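Long-range contacts in ORF10 (Moritella marina, PDB 6RIW), which probably catalyses the chain-extending condensation of polyunsaturated fatty acid synthesis, this chain being the ketosynthase and chain length factor didomain of a longer synthase: residues Pro135-Gln139 / Val948-Leu953; Arg505-Met509 / Leu695-Ile699; Pro525-Val530 / Val741-Ala745; Thr703-Tyr708 / Asn952-Ile958. Residue numbers count along the deposited sequence, not the author numbering.

In the fold
All four contacts lie in and around the chain length factor half of the didomain, and two tie in the C-terminal tail of this chain. Contact 1 holds the tail against helix 129-148 of the ketosynthase half; contact 4, sharing Asn-952 and Leu-953 and centred about 13 Å away, holds it against helix 699-706 of the other half. Leu-136 of contact 1 touches contacts 2 and 4: its CD2 is 4.1 Å from Ile-699 CD1 and 3.8 Å from Thr-703 OG1, respectively. Contacts 2 and 3, with centres about 10 Å apart, meet through Glu-743, whose OE1 is 2.8 Å from Gly-697 N. The magnesium site at Met-1 and Lys-286 is remote from them all.

Contact 1: Pro135-Gln139 / Val948-Leu953; sequences PLYHQ and VMMDNL
This is an apolar contact between the C-terminal tail of this chain and a helix of the ketosynthase domain, supplemented by one bridging water. Residues 135-139 belong to helix 129-148, kinked here: the N atoms of Pro-135 and Leu-136 make no bond to the preceding turn; within the segment Gln-139 N bonds to Pro-135 O at 3.0 Å. The tail arrives extended at Val-948 and Met-949 (phi/psi -60/128 and -104/134), then turns through Met-950 (-104/1) into helical angles at 951-953, where Leu-953 N bonds to Met-950 O at 3.0 Å. Pro-135 is the hub, its CA 5.8 Å from that of Met-950. Its CB lies 4.2 Å from Val-948 CG1, 3.9 Å from Met-950 SD and 4.1 Å from Leu-953 CD1, while its CG touches Met-949 O at 3.3 Å. Leu-136 CD2 lies 3.9 Å from Leu-953 CD1, and His-138 CB 4.0 Å from Val-948 CG2. Gln-139 (chi1 t, chi2 p) brings NE2 to 3.3 Å from SD of the all-m Met-950; NE2 also reaches a water (2.9 Å) that donates to Val-948 O (2.8 Å), and OE1 bonds to Asn-143. The contact joins the tail to a three-helix junction: Leu-136 also packs on Val-515 of helix 513-519 and on Ile-699 and Thr-703 of helix 699-706, and Leu-953 shares Thr-703.

Contact 2: Arg505-Met509 / Leu695-Ile699; sequences RWKGM and LSGSI
In the chain length factor's thiolase fold, side chains at the ends of one tight turn, with Arg-505 before it, pack on a second turn and the start of helix 699-706. CA atoms come nearest at Trp-506 and Ile-699 (5.7 Å). Residues 506-509 form a type I' turn (Lys-507 53/32, Gly-508 77/3), Met-509 N bonding to Trp-506 O at 3.0 Å; 695-698 form a type I turn, with a weak 3.4 Å bond from Ser-698 N to Leu-695 O. Ser-698, the N-cap, bonds through OG to Asn-701 N. A hydrogen bond crosses from Trp-506 NE1 to Gly-697 O (2.7 Å, 166°). Arg-505 NH2 reaches Leu-695 O through a water at 2.9 and 3.0 Å; its guanidinium lays one face over Gly-697 C and Ser-698 N and salt-bridges Glu-743 and Glu-587. Apolar contact centres on Ile-699 (both chi t), whose CD1 meets Met-509 CB at 3.8 Å. Its CB sits over the Trp-506 indole in a CH-pi contact, 3.6 Å from the five-membered ring's centroid and 12° off the normal.

Contact 3: Pro525-Val530 / Val741-Ala745; sequences PKGSYV and VGEGA
An inverse gamma turn centred on Ser-528 (phi/psi -90/75) sits inside a very short parallel strand pairing, and a carboxylate carries on where the backbone pairing stops. The segments run 7° apart, with Ser-528 opposite Gly-742 (CA-CA 4.2 Å). In the parallel pattern Ser-528 bonds to both neighbours of Gly-742: its N donates to Val-741 O (2.8 Å, 173°), and its O accepts a weak bond from Glu-743 N (3.1 Å, 128°). A weak 3.0 Å bond from Tyr-529 N to Gly-527 O marks the turn. Beyond it, Glu-743 (chi1 p, chi2 t) swings OE2 to Val-530 N at 2.8 Å, while OE1 pairs with Arg-505 and accepts from Gly-697 N. Gly-527 fits because a CB there would clash with Val-741 CB. Val-741 packs against Pro-525 CB (3.9 Å to CG2) and Tyr-529 CE1 (3.7 Å to CG1), the tyrosine OH bonding to Pro-525 O at 2.8 Å. One water joins Lys-526 O (2.6 Å) to Val-741 N (3.0 Å), another Ser-528 OG (2.8 Å) to Glu-743 O (2.7 Å); OG also hydrogen-bonds to Thr-497 OG1. Strand 741-752 of this thiolase-fold sheet also pairs antiparallel with strands 469-478 and 687-694, and Ala-745 packs against helix 552-567.

Contact 4: Thr703-Tyr708 / Asn952-Ile958; sequences TLRQHY and NLKPQGI
The imidazole of His-707 (chi1 m) is overlapped on one face by Gln-956 NE2, while the tail backbone 952-956 passes close to its CE1 and ND1. Here the C-terminal tail is fastened to helix 699-706 of the chain length factor's thiolase fold and the turn that follows. The tail has no regular structure: it is extended at Lys-954 and Pro-955 (-60/130, -48/121) and turns through Gln-956 and Gly-957 (65/42). CA atoms pair His-707 with Pro-955 at 4.5 Å and Tyr-708 with Ile-958 at 5.2 Å. Two backbone donors bind the histidine: Gln-956 N to its ND1 (3.0 Å) and Ile-958 N to its O (2.8 Å, 158°). The Gln-956 side chain bonds through NE2 to Thr-164 O and through OE1 to Ala-166 N. Apolar contacts flank these: Thr-703 CG2 to Leu-953 CD2 at 3.9 Å, Tyr-708 CE1 to Ile-958 CG2 at 3.8 Å. One water joins Thr-703 O to Leu-953 O (2.9 Å each); another lies 2.8 Å from His-707 NE2 and donates to Asn-952 O at 2.7 Å.

Contact 1: Pro135-Gln139 / Val948-Leu953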
loop_
_atom_site.group_PDB
_atom_site.type_symbol
_atom_site.label_atom_id
_atom_site.label_comp_id
_atom_site.label_asym_id
_atom_site.label_seq_id
_atom_site.Cartn_x
_atom_site.Cartn_y
_atom_site.Cartn_z
ATOM N N PRO A 135 17.537 14.996 -0.346
ATOM C CA PRO A 135 18.358 16.146 0.063
ATOM C C PRO A 135 18.374 16.374 1.565
ATOM O O PRO A 135 19.330 16.968 2.058
ATOM C CB PRO A 135 17.710 17.326 -0.673
ATOM C CG PRO A 135 17.033 16.725 -1.835
ATOM C CD PRO A 135 16.492 15.407 -1.309
ATOM N N LEU A 136 17.349 15.930 2.303
ATOM C CA LEU A 136 17.405 16.007 3.766
ATOM C C LEU A 136 18.645 15.291 4.292
ATOM O O LEU A 136 19.466 15.883 4.998
ATOM C CB LEU A 136 16.161 15.372 4.388
ATOM C CG LEU A 136 14.802 16.019 4.110
ATOM C CD1 LEU A 136 13.656 15.048 4.479
ATOM C CD2 LEU A 136 14.721 17.309 4.911
ATOM N N TYR A 137 18.779 14.002 3.976
ATOM C CA TYR A 137 19.883 13.223 4.537
ATOM C C TYR A 137 21.214 13.685 3.974
ATOM O O TYR A 137 22.227 13.703 4.690
ATOM C CB TYR A 137 19.711 11.735 4.249
ATOM C CG TYR A 137 18.271 11.298 4.181
ATOM C CD1 TYR A 137 17.414 11.547 5.258
ATOM C CD2 TYR A 137 17.772 10.633 3.046
ATOM C CE1 TYR A 137 16.080 11.179 5.205
ATOM C CE2 TYR A 137 16.446 10.240 2.979
ATOM C CZ TYR A 137 15.610 10.502 4.069
ATOM O OH TYR A 137 14.287 10.135 4.015
ATOM N N HIS A 138 21.243 14.022 2.687
ATOM C CA HIS A 138 22.529 14.249 2.033
ATOM C C HIS A 138 23.080 15.637 2.319
ATOM O O HIS A 138 24.304 15.809 2.356
ATOM C CB HIS A 138 22.391 13.955 0.525
ATOM C CG HIS A 138 22.117 12.506 0.247
ATOM N ND1 HIS A 138 21.452 12.060 -0.879
ATOM C CD2 HIS A 138 22.402 11.400 0.979
ATOM C CE1 HIS A 138 21.363 10.738 -0.835
ATOM N NE2 HIS A 138 21.930 10.316 0.285
ATOM N N GLN A 139 22.224 16.617 2.618
ATOM C CA GLN A 139 22.760 17.877 3.122
ATOM C C GLN A 139 23.461 17.658 4.454
ATOM O O GLN A 139 24.525 18.239 4.711
ATOM C CB GLN A 139 21.654 18.931 3.278
ATOM C CG GLN A 139 22.199 20.323 3.739
ATOM C CD GLN A 139 23.002 21.031 2.647
ATOM O OE1 GLN A 139 23.985 21.740 2.920
ATOM N NE2 GLN A 139 22.593 20.831 1.404
ATOM N N VAL A 948 24.570 18.721 -3.893
ATOM C CA VAL A 948 23.233 18.388 -3.377
ATOM C C VAL A 948 22.311 19.586 -3.527
ATOM O O VAL A 948 22.643 20.701 -3.110
ATOM C CB VAL A 948 23.308 17.943 -1.908
ATOM C CG1 VAL A 948 21.871 17.687 -1.352
ATOM C CG2 VAL A 948 24.138 16.666 -1.772
ATOM N N MET A 949 21.144 19.369 -4.133
ATOM C CA MET A 949 20.202 20.451 -4.394
ATOM C C MET A 949 19.045 20.391 -3.402
ATOM O O MET A 949 18.450 19.328 -3.204
ATOM C CB MET A 949 19.654 20.385 -5.819
ATOM C CG MET A 949 20.743 20.373 -6.895
ATOM S SD MET A 949 21.694 21.909 -6.885
ATOM C CE MET A 949 20.410 23.030 -7.462
ATOM N N MET A 950 18.693 21.541 -2.832
ATOM C CA MET A 950 17.673 21.605 -1.789
ATOM C C MET A 950 16.334 22.138 -2.275
ATOM O O MET A 950 15.406 22.234 -1.466
ATOM C CB MET A 950 18.172 22.490 -0.645
ATOM C CG MET A 950 19.530 22.087 -0.104
ATOM S SD MET A 950 19.406 20.512 0.736
ATOM C CE MET A 950 18.876 21.141 2.335
ATOM N N ASP A 951 16.213 22.474 -3.568
ATOM C CA ASP A 951 15.032 23.173 -4.090
ATOM C C ASP A 951 13.731 22.440 -3.782
ATOM O O ASP A 951 12.703 23.079 -3.532
ATOM C CB ASP A 951 15.129 23.350 -5.615
ATOM C CG ASP A 951 16.464 23.898 -6.069
ATOM O OD1 ASP A 951 17.458 23.135 -6.044
ATOM O OD2 ASP A 951 16.509 25.092 -6.461
ATOM N N ASN A 952 13.734 21.103 -3.854
ATOM C CA ASN A 952 12.491 20.359 -3.671
ATOM C C ASN A 952 11.974 20.393 -2.234
ATOM O O ASN A 952 10.811 20.036 -2.007
ATOM C CB ASN A 952 12.691 18.904 -4.100
ATOM C CG ASN A 952 12.566 18.723 -5.595
ATOM O OD1 ASN A 952 11.812 19.432 -6.248
ATOM N ND2 ASN A 952 13.303 17.773 -6.142
ATOM N N LEU A 953 12.805 20.801 -1.272
ATOM C CA LEU A 953 12.379 20.882 0.121
ATOM C C LEU A 953 11.596 22.153 0.431
ATOM O O LEU A 953 10.834 22.178 1.404
ATOM C CB LEU A 953 13.601 20.818 1.041
ATOM C CG LEU A 953 14.502 19.595 0.961
ATOM C CD1 LEU A 953 15.661 19.699 1.994
ATOM C CD2 LEU A 953 13.693 18.328 1.170
HETATM O O HOH W 1 24.082 21.723 -0.962
#

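Contact 2: Arg505-Met509 / Leu695-Ile699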
loop_
_atom_site.group_PDB
_atom_site.type_symbol
_atom_site.label_atom_id
_atom_site.label_comp_id
_atom_site.label_asym_id
_atom_site.label_seq_id
_atom_site.Cartn_x
_atom_site.Cartn_y
_atom_site.Cartn_z
ATOM N N ARG A 505 14.434 11.553 17.242
ATOM C CA ARG A 505 13.296 11.317 16.357
ATOM C C ARG A 505 13.588 11.722 14.906
ATOM O O ARG A 505 13.089 11.079 13.977
ATOM C CB ARG A 505 12.074 12.071 16.884
ATOM C CG ARG A 505 10.774 11.846 16.056
ATOM C CD ARG A 505 10.203 10.440 16.308
ATOM N NE ARG A 505 9.141 10.091 15.355
ATOM C CZ ARG A 505 9.384 9.563 14.155
ATOM N NH1 ARG A 505 10.642 9.354 13.739
ATOM N NH2 ARG A 505 8.366 9.233 13.354
ATOM N N TRP A 506 14.336 12.806 14.685
ATOM C CA TRP A 506 14.751 13.191 13.326
ATOM C C TRP A 506 16.219 12.863 13.041
ATOM O O TRP A 506 16.821 13.430 12.117
ATOM C CB TRP A 506 14.504 14.681 13.077
ATOM C CG TRP A 506 13.053 15.073 12.959
ATOM C CD1 TRP A 506 11.955 14.264 13.124
ATOM C CD2 TRP A 506 12.553 16.381 12.665
ATOM N NE1 TRP A 506 10.789 15.008 12.933
ATOM C CE2 TRP A 506 11.142 16.308 12.662
ATOM C CE3 TRP A 506 13.171 17.614 12.383
ATOM C CZ2 TRP A 506 10.333 17.422 12.390
ATOM C CZ3 TRP A 506 12.366 18.721 12.108
ATOM C CH2 TRP A 506 10.960 18.623 12.126
ATOM N N LYS A 507 16.806 11.936 13.795
ATOM C CA LYS A 507 18.223 11.599 13.631
ATOM C C LYS A 507 19.090 12.849 13.714
ATOM O O LYS A 507 20.146 12.943 13.064
ATOM C CB LYS A 507 18.463 10.844 12.308
ATOM C CG LYS A 507 17.865 9.459 12.284
ATOM C CD LYS A 507 18.193 8.685 10.983
ATOM C CE LYS A 507 17.793 7.218 11.161
ATOM N NZ LYS A 507 18.292 6.287 10.091
ATOM N N GLY A 508 18.651 13.820 14.527
ATOM C CA GLY A 508 19.401 15.036 14.761
ATOM C C GLY A 508 19.338 16.045 13.641
ATOM O O GLY A 508 19.990 17.086 13.739
ATOM N N MET A 509 18.561 15.782 12.583
ATOM C CA MET A 509 18.526 16.687 11.439
ATOM C C MET A 509 17.952 18.067 11.762
ATOM O O MET A 509 18.197 19.005 10.998
ATOM C CB MET A 509 17.739 16.035 10.291
ATOM C CG MET A 509 18.505 14.850 9.664
ATOM S SD MET A 509 17.631 14.161 8.221
ATOM C CE MET A 509 16.950 12.666 8.931
ATOM N N LEU A 695 3.380 7.026 11.440
ATOM C CA LEU A 695 4.391 7.689 12.263
ATOM C C LEU A 695 4.720 9.036 11.615
ATOM O O LEU A 695 5.817 9.299 11.121
ATOM C CB LEU A 695 5.589 6.768 12.457
ATOM C CG LEU A 695 5.107 5.442 13.089
ATOM C CD1 LEU A 695 6.269 4.530 13.467
ATOM C CD2 LEU A 695 4.226 5.694 14.323
ATOM N N SER A 696 3.708 9.912 11.643
ATOM C CA SER A 696 3.700 11.176 10.912
ATOM C C SER A 696 4.440 12.306 11.636
ATOM O O SER A 696 4.261 13.468 11.262
ATOM C CB SER A 696 2.260 11.607 10.614
ATOM O OG SER A 696 1.376 11.259 11.674
ATOM N N GLY A 697 5.243 11.995 12.648
ATOM C CA GLY A 697 6.156 12.975 13.200
ATOM C C GLY A 697 7.538 12.933 12.582
ATOM O O GLY A 697 8.423 13.653 13.042
ATOM N N SER A 698 7.758 12.118 11.547
ATOM C CA SER A 698 9.069 12.060 10.887
ATOM C C SER A 698 9.404 13.386 10.210
ATOM O O SER A 698 8.524 14.164 9.846
ATOM C CB SER A 698 9.091 10.953 9.828
ATOM O OG SER A 698 8.075 11.206 8.867
ATOM N N ILE A 699 10.705 13.628 9.994
ATOM C CA ILE A 699 11.046 14.841 9.262
ATOM C C ILE A 699 10.515 14.762 7.834
ATOM O O ILE A 699 10.153 15.786 7.233
ATOM C CB ILE A 699 12.563 15.109 9.295
ATOM C CG1 ILE A 699 12.844 16.535 8.795
ATOM C CG2 ILE A 699 13.350 14.005 8.512
ATOM C CD1 ILE A 699 14.310 17.009 8.978
HETATM O O HOH W 2 8.307 7.553 10.933
#

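Contact 3: Pro525-Val530 / Val741-Ala745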
loop_
_atom_site.group_PDB
_atom_site.type_symbol
_atom_site.label_atom_id
_atom_site.label_comp_id
_atom_site.label_asym_id
_atom_site.label_seq_id
_atom_site.Cartn_x
_atom_site.Cartn_y
_atom_site.Cartn_z
ATOM N N PRO A 525 8.651 21.499 15.076
ATOM C CA PRO A 525 7.403 21.901 15.741
ATOM C C PRO A 525 7.203 21.144 17.034
ATOM O O PRO A 525 7.576 19.985 17.165
ATOM C CB PRO A 525 6.305 21.544 14.721
ATOM C CG PRO A 525 6.989 21.475 13.419
ATOM C CD PRO A 525 8.417 21.023 13.698
ATOM N N LYS A 526 6.572 21.808 17.996
ATOM C CA LYS A 526 6.077 21.072 19.140
ATOM C C LYS A 526 4.904 20.216 18.665
ATOM O O LYS A 526 4.056 20.706 17.918
ATOM C CB LYS A 526 5.645 22.056 20.225
ATOM C CG LYS A 526 5.265 21.363 21.521
ATOM C CD LYS A 526 5.298 22.354 22.682
ATOM C CE LYS A 526 4.672 21.742 23.931
ATOM N NZ LYS A 526 4.350 22.833 24.896
ATOM N N GLY A 527 4.857 18.945 19.070
ATOM C CA GLY A 527 3.774 18.094 18.598
ATOM C C GLY A 527 3.651 16.807 19.380
ATOM O O GLY A 527 4.377 16.553 20.346
ATOM N N SER A 528 2.710 15.973 18.952
ATOM C CA SER A 528 2.448 14.727 19.678
ATOM C C SER A 528 3.327 13.608 19.107
ATOM O O SER A 528 2.899 12.724 18.362
ATOM C CB SER A 528 0.963 14.395 19.627
ATOM O OG SER A 528 0.671 13.196 20.317
ATOM N N TYR A 529 4.608 13.675 19.458
ATOM C CA TYR A 529 5.566 12.700 18.971
ATOM C C TYR A 529 5.535 11.465 19.848
ATOM O O TYR A 529 5.277 11.539 21.061
ATOM C CB TYR A 529 6.991 13.258 18.979
ATOM C CG TYR A 529 7.218 14.447 18.091
ATOM C CD1 TYR A 529 7.405 14.284 16.719
ATOM C CD2 TYR A 529 7.229 15.753 18.611
ATOM C CE1 TYR A 529 7.620 15.373 15.888
ATOM C CE2 TYR A 529 7.432 16.843 17.776
ATOM C CZ TYR A 529 7.645 16.642 16.419
ATOM O OH TYR A 529 7.854 17.738 15.596
ATOM N N VAL A 530 5.860 10.332 19.235
ATOM C CA VAL A 530 6.112 9.089 19.954
ATOM C C VAL A 530 7.627 8.944 20.098
ATOM O O VAL A 530 8.340 8.797 19.101
ATOM C CB VAL A 530 5.498 7.883 19.228
ATOM C CG1 VAL A 530 5.921 6.576 19.915
ATOM C CG2 VAL A 530 3.980 7.992 19.195
ATOM N N VAL A 741 1.279 18.743 14.561
ATOM C CA VAL A 741 2.026 17.494 14.376
ATOM C C VAL A 741 1.543 16.449 15.380
ATOM O O VAL A 741 1.375 16.736 16.576
ATOM C CB VAL A 741 3.538 17.748 14.537
ATOM C CG1 VAL A 741 4.292 16.437 14.600
ATOM C CG2 VAL A 741 4.085 18.628 13.383
ATOM N N GLY A 742 1.306 15.229 14.896
ATOM C CA GLY A 742 1.014 14.113 15.781
ATOM C C GLY A 742 1.338 12.820 15.081
ATOM O O GLY A 742 1.501 12.789 13.859
ATOM N N GLU A 743 1.440 11.743 15.863
ATOM C CA GLU A 743 1.666 10.439 15.244
ATOM C C GLU A 743 1.201 9.333 16.181
ATOM O O GLU A 743 0.955 9.562 17.372
ATOM C CB GLU A 743 3.147 10.239 14.867
ATOM C CG GLU A 743 4.100 10.199 16.062
ATOM C CD GLU A 743 5.572 10.134 15.627
ATOM O OE1 GLU A 743 5.828 9.894 14.427
ATOM O OE2 GLU A 743 6.485 10.323 16.478
ATOM N N GLY A 744 1.087 8.125 15.631
ATOM C CA GLY A 744 0.743 6.979 16.443
ATOM C C GLY A 744 0.018 5.911 15.644
ATOM O O GLY A 744 0.122 5.837 14.425
ATOM N N ALA A 745 -0.686 5.058 16.382
ATOM C CA ALA A 745 -1.305 3.864 15.825
ATOM C C ALA A 745 -2.494 3.517 16.705
ATOM O O ALA A 745 -2.503 3.836 17.895
ATOM C CB ALA A 745 -0.311 2.685 15.754
HETATM O O HOH W 3 2.519 21.126 15.833
HETATM O O HOH W 4 -0.550 11.530 18.498
#

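Contact 4: Thr703-Tyr708 / Asn952-Ile958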
loop_
_atom_site.group_PDB
_atom_site.type_symbol
_atom_site.label_atom_id
_atom_site.label_comp_id
_atom_site.label_asym_id
_atom_site.label_seq_id
_atom_site.Cartn_x
_atom_site.Cartn_y
_atom_site.Cartn_z
ATOM N N THR A 703 8.202 17.686 6.219
ATOM C CA THR A 703 8.591 18.217 4.910
ATOM C C THR A 703 7.461 18.107 3.888
ATOM O O THR A 703 7.128 19.079 3.197
ATOM C CB THR A 703 9.814 17.444 4.398
ATOM O OG1 THR A 703 10.905 17.631 5.297
ATOM C CG2 THR A 703 10.227 17.929 3.006
ATOM N N LEU A 704 6.867 16.922 3.776
ATOM C CA LEU A 704 5.792 16.708 2.811
ATOM C C LEU A 704 4.587 17.600 3.099
ATOM O O LEU A 704 4.053 18.257 2.194
ATOM C CB LEU A 704 5.380 15.227 2.826
ATOM C CG LEU A 704 4.132 14.892 1.998
ATOM C CD1 LEU A 704 4.348 15.304 0.526
ATOM C CD2 LEU A 704 3.782 13.411 2.103
ATOM N N ARG A 705 4.096 17.590 4.346
ATOM C CA ARG A 705 2.830 18.262 4.601
ATOM C C ARG A 705 2.976 19.765 4.586
ATOM O O ARG A 705 2.000 20.455 4.274
ATOM C CB ARG A 705 2.233 17.792 5.937
ATOM C CG ARG A 705 2.096 16.246 6.009
ATOM C CD ARG A 705 1.172 15.691 4.923
ATOM N NE ARG A 705 1.139 14.221 4.960
ATOM C CZ ARG A 705 0.330 13.459 4.225
ATOM N NH1 ARG A 705 -0.557 14.006 3.385
ATOM N NH2 ARG A 705 0.409 12.132 4.337
ATOM N N GLN A 706 4.181 20.283 4.838
ATOM C CA GLN A 706 4.408 21.718 4.652
ATOM C C GLN A 706 4.105 22.177 3.232
ATOM O O GLN A 706 3.818 23.362 3.022
ATOM C CB GLN A 706 5.860 22.081 4.985
ATOM C CG GLN A 706 6.102 22.341 6.460
ATOM C CD GLN A 706 7.293 23.250 6.657
ATOM O OE1 GLN A 706 7.192 24.252 7.351
ATOM N NE2 GLN A 706 8.429 22.927 5.997
ATOM N N HIS A 707 4.216 21.285 2.238
ATOM C CA HIS A 707 3.871 21.649 0.865
ATOM C C HIS A 707 2.389 21.950 0.687
ATOM O O HIS A 707 2.033 22.615 -0.285
ATOM C CB HIS A 707 4.265 20.546 -0.139
ATOM C CG HIS A 707 5.730 20.253 -0.177
ATOM N ND1 HIS A 707 6.677 21.239 -0.337
ATOM C CD2 HIS A 707 6.417 19.086 -0.060
ATOM C CE1 HIS A 707 7.884 20.697 -0.325
ATOM N NE2 HIS A 707 7.758 19.393 -0.145
ATOM N N TYR A 708 1.529 21.529 1.628
ATOM C CA TYR A 708 0.086 21.734 1.524
ATOM C C TYR A 708 -0.449 22.831 2.428
ATOM O O TYR A 708 -1.547 23.345 2.169
ATOM C CB TYR A 708 -0.651 20.416 1.818
ATOM C CG TYR A 708 -0.214 19.350 0.839
ATOM C CD1 TYR A 708 -0.680 19.351 -0.476
ATOM C CD2 TYR A 708 0.700 18.374 1.215
ATOM C CE1 TYR A 708 -0.248 18.366 -1.407
ATOM C CE2 TYR A 708 1.126 17.394 0.311
ATOM C CZ TYR A 708 0.655 17.400 -0.994
ATOM O OH TYR A 708 1.097 16.409 -1.850
ATOM N N ASN A 952 13.734 21.103 -3.854
ATOM C CA ASN A 952 12.491 20.359 -3.671
ATOM C C ASN A 952 11.974 20.393 -2.234
ATOM O O ASN A 952 10.811 20.036 -2.007
ATOM C CB ASN A 952 12.691 18.904 -4.100
ATOM C CG ASN A 952 12.566 18.723 -5.595
ATOM O OD1 ASN A 952 11.812 19.432 -6.248
ATOM N ND2 ASN A 952 13.303 17.773 -6.142
ATOM N N LEU A 953 12.805 20.801 -1.272
ATOM C CA LEU A 953 12.379 20.882 0.121
ATOM C C LEU A 953 11.596 22.153 0.431
ATOM O O LEU A 953 10.834 22.178 1.404
ATOM C CB LEU A 953 13.601 20.818 1.041
ATOM C CG LEU A 953 14.502 19.595 0.961
ATOM C CD1 LEU A 953 15.661 19.699 1.994
ATOM C CD2 LEU A 953 13.693 18.328 1.170
ATOM N N LYS A 954 11.793 23.215 -0.340
ATOM C CA LYS A 954 11.086 24.453 -0.067
ATOM C C LYS A 954 9.578 24.211 -0.149
ATOM O O LYS A 954 9.105 23.627 -1.140
ATOM C CB LYS A 954 11.508 25.508 -1.084
ATOM C CG LYS A 954 10.716 26.801 -0.988
ATOM C CD LYS A 954 11.181 27.783 -2.077
ATOM C CE LYS A 954 10.772 29.219 -1.763
ATOM N NZ LYS A 954 9.446 29.538 -2.340
ATOM N N PRO A 955 8.797 24.631 0.854
ATOM C CA PRO A 955 7.332 24.461 0.791
ATOM C C PRO A 955 6.734 24.928 -0.532
ATOM O O PRO A 955 6.887 26.093 -0.930
ATOM C CB PRO A 955 6.830 25.297 1.976
ATOM C CG PRO A 955 7.983 25.246 2.983
ATOM C CD PRO A 955 9.246 25.226 2.131
ATOM N N GLN A 956 6.066 24.007 -1.233
ATOM C CA GLN A 956 5.684 24.228 -2.629
ATOM C C GLN A 956 4.407 25.041 -2.809
ATOM O O GLN A 956 4.130 25.470 -3.935
ATOM C CB GLN A 956 5.544 22.881 -3.354
ATOM C CG GLN A 956 6.895 22.218 -3.553
ATOM C CD GLN A 956 6.802 20.867 -4.250
ATOM O OE1 GLN A 956 5.796 20.535 -4.865
ATOM N NE2 GLN A 956 7.877 20.092 -4.171
ATOM N N GLY A 957 3.631 25.270 -1.755
ATOM C CA GLY A 957 2.379 26.005 -1.890
ATOM C C GLY A 957 1.329 25.316 -2.732
ATOM O O GLY A 957 0.660 25.979 -3.538
ATOM N N ILE A 958 1.166 23.999 -2.571
ATOM C CA ILE A 958 0.230 23.251 -3.405
ATOM C C ILE A 958 -1.185 23.616 -2.998
ATOM O O ILE A 958 -1.527 23.606 -1.813
ATOM C CB ILE A 958 0.451 21.735 -3.268
ATOM C CG1 ILE A 958 1.888 21.349 -3.631
ATOM C CG2 ILE A 958 -0.545 20.969 -4.145
ATOM C CD1 ILE A 958 2.314 21.718 -5.049
HETATM O O HOH W 5 8.615 21.516 3.144
HETATM O O HOH W 6 3.249 25.277 1.066
HETATM O O HOH W 7 10.168 17.906 -0.405
HETATM O O HOH W 8 -3.276 22.528 0.113
#